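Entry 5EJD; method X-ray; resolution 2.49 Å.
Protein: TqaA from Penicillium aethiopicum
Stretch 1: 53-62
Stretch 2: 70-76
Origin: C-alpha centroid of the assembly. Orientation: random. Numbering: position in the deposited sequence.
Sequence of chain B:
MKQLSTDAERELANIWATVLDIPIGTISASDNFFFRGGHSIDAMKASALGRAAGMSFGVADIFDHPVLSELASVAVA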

# COMPACT_ATOMS: atom_id res chain seq x y z
N ALA B 53 3.57 17.79 -15.61
CA ALA B 53 3.19 18.99 -16.33
C ALA B 53 4.07 20.20 -15.99
O ALA B 53 3.72 21.34 -16.31
N GLY B 54 5.16 19.99 -15.25
CA GLY B 54 6.05 21.07 -14.87
C GLY B 54 5.62 21.95 -13.71
O GLY B 54 6.22 22.99 -13.47
N MET B 55 4.59 21.57 -12.98
CA MET B 55 4.24 22.25 -11.74
C MET B 55 4.83 21.45 -10.62
O MET B 55 5.15 20.29 -10.78
N SER B 56 4.92 22.07 -9.46
CA SER B 56 5.58 21.44 -8.34
C SER B 56 4.81 21.77 -7.04
O SER B 56 4.83 22.90 -6.57
N PHE B 57 4.10 20.77 -6.53
CA PHE B 57 3.46 20.86 -5.25
C PHE B 57 3.37 19.47 -4.72
O PHE B 57 3.27 18.50 -5.47
N GLY B 58 3.32 19.36 -3.40
CA GLY B 58 3.17 18.06 -2.76
C GLY B 58 1.81 17.90 -2.15
O GLY B 58 0.95 18.79 -2.21
N VAL B 59 1.60 16.73 -1.56
CA VAL B 59 0.33 16.43 -0.94
C VAL B 59 0.00 17.43 0.17
O VAL B 59 -1.15 17.78 0.38
N ALA B 60 1.00 17.86 0.93
CA ALA B 60 0.76 18.78 2.05
C ALA B 60 0.17 20.11 1.55
O ALA B 60 -0.70 20.70 2.18
N ASP B 61 0.64 20.55 0.39
CA ASP B 61 0.17 21.79 -0.21
C ASP B 61 -1.31 21.70 -0.52
O ASP B 61 -2.02 22.67 -0.36
N ILE B 62 -1.79 20.52 -0.91
CA ILE B 62 -3.18 20.33 -1.20
C ILE B 62 -4.02 20.34 0.08
O ILE B 62 -5.11 20.89 0.11
N GLU B 70 -5.95 28.97 -4.93
CA GLU B 70 -4.90 29.07 -3.91
C GLU B 70 -3.77 28.08 -4.10
O GLU B 70 -2.61 28.42 -3.94
N LEU B 71 -4.10 26.87 -4.53
CA LEU B 71 -3.09 25.88 -4.81
C LEU B 71 -2.26 26.27 -6.03
O LEU B 71 -1.05 25.99 -6.08
N ALA B 72 -2.89 26.86 -7.02
CA ALA B 72 -2.16 27.30 -8.22
C ALA B 72 -1.11 28.37 -7.95
O ALA B 72 -0.11 28.40 -8.64
N SER B 73 -1.34 29.25 -6.97
CA SER B 73 -0.29 30.21 -6.56
C SER B 73 0.92 29.60 -5.94
O SER B 73 2.01 30.09 -6.15
N VAL B 74 0.74 28.63 -5.06
CA VAL B 74 1.90 28.11 -4.32
C VAL B 74 2.67 27.09 -5.13
O VAL B 74 3.79 26.77 -4.75
N ALA B 75 2.11 26.60 -6.24
CA ALA B 75 2.87 25.70 -7.10
C ALA B 75 3.98 26.49 -7.83
O ALA B 75 3.80 27.68 -8.11
N VAL B 76 5.13 25.85 -8.08
CA VAL B 76 6.37 26.53 -8.55
C VAL B 76 6.91 25.99 -9.89
O VAL B 76 6.45 24.96 -10.39

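A short loop that leads into a helix can seat itself on the end of another helix by combining a few apolar side chains with a sparing use of backbone polarity, and residues 53-62 and 70-76 of TqaA illustrate the principle, burying 400 Å² between them. The loop begins without side-chain engagement: A53 is out of reach, and G54 adopts a positive phi, a conformation that favours glycine. M55 makes the first side-chain contact. Its CA-to-CB bond runs sideways, but the m, t, p rotamer brings the terminal methyl back, so that M55 CE lies 3.7 Å from A75 CB.

At S56 the backbone does the work. The t rotamer accompanies a sideways CB, while the carbonyl receives a weak hydrogen bond from V76, with V76 N 3.3 Å from S56 O; the same oxygen accepts a CA-H...O contact from A75, whose CA is 3.5 Å from S56 O. F57 then points toward the second stretch in the p rotamer. Its ring is approached obliquely by two methyl groups, with F57 CD2 3.9 Å from A75 CB and F57 CD1 4.2 Å from L71 CD1.

G58 occupies the N-cap position, and D61 secures this turn: G58 N donates to D61 OD2 at 2.7 Å, almost linearly. V59 and A60 stay out of reach. D61 (chi1 m) points toward the partner; its OD2 bonds within its own stretch, and across the contact D61 CB lies 4.0 Å from L71 CD1 and 4.3 Å from V74 CG2. I62, m and t, completes the walk, its CG1 3.9 Å from L71 CD2. L71, whose CA-to-CB bond points toward the first stretch, with chi angles t and p, thus packs against F57, D61 and I62, its two methyls sharing the contacts with F57 and I62.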

# COMPACT_ATOMS: atom_id res chain seq x y z
CB ALA B 53 1.74 19.31 -16.03
CB MET B 55 2.76 22.33 -11.55
CG MET B 55 2.07 23.09 -12.64
SD MET B 55 0.28 23.02 -12.41
CE MET B 55 0.03 24.28 -11.18
CB SER B 56 7.00 21.96 -8.26
OG SER B 56 7.61 21.54 -7.08
CB PHE B 57 2.07 21.50 -5.36
CG PHE B 57 1.17 20.84 -6.34
CD1 PHE B 57 0.27 19.86 -5.93
CD2 PHE B 57 1.20 21.19 -7.67
CE1 PHE B 57 -0.56 19.24 -6.86
CE2 PHE B 57 0.37 20.58 -8.58
CZ PHE B 57 -0.51 19.60 -8.18
CB VAL B 59 0.30 15.00 -0.42
CG1 VAL B 59 -0.99 14.70 0.32
CG2 VAL B 59 0.48 14.02 -1.55
CB ALA B 60 2.02 19.01 2.84
CB ASP B 61 0.96 22.10 -1.48
CG ASP B 61 2.49 22.27 -1.22
OD1 ASP B 61 2.86 22.99 -0.27
OD2 ASP B 61 3.32 21.67 -1.97
CB ILE B 62 -3.42 19.04 -1.96
CG1 ILE B 62 -2.67 19.09 -3.30
CG2 ILE B 62 -4.89 18.79 -2.21
CD1 ILE B 62 -2.67 17.81 -4.09
CB GLU B 70 -5.46 28.89 -2.55
CG GLU B 70 -6.32 30.01 -2.01
CD GLU B 70 -6.59 29.67 -0.50
OE1 GLU B 70 -6.91 28.49 -0.14
OE2 GLU B 70 -6.36 30.49 0.41
CB LEU B 71 -3.72 24.49 -5.02
CG LEU B 71 -2.79 23.32 -5.36
CD1 LEU B 71 -1.76 23.09 -4.27
CD2 LEU B 71 -3.58 22.07 -5.59
CB ALA B 72 -3.14 27.77 -9.27
CB SER B 73 -0.77 31.15 -5.46
OG SER B 73 -2.03 31.65 -5.77
CB VAL B 74 1.61 27.54 -2.92
CG1 VAL B 74 0.57 28.37 -2.17
CG2 VAL B 74 1.16 26.13 -3.07
CB ALA B 75 1.95 24.99 -8.07
CB VAL B 76 7.51 26.42 -7.47
CG1 VAL B 76 8.75 27.17 -7.92
CG2 VAL B 76 7.03 26.90 -6.09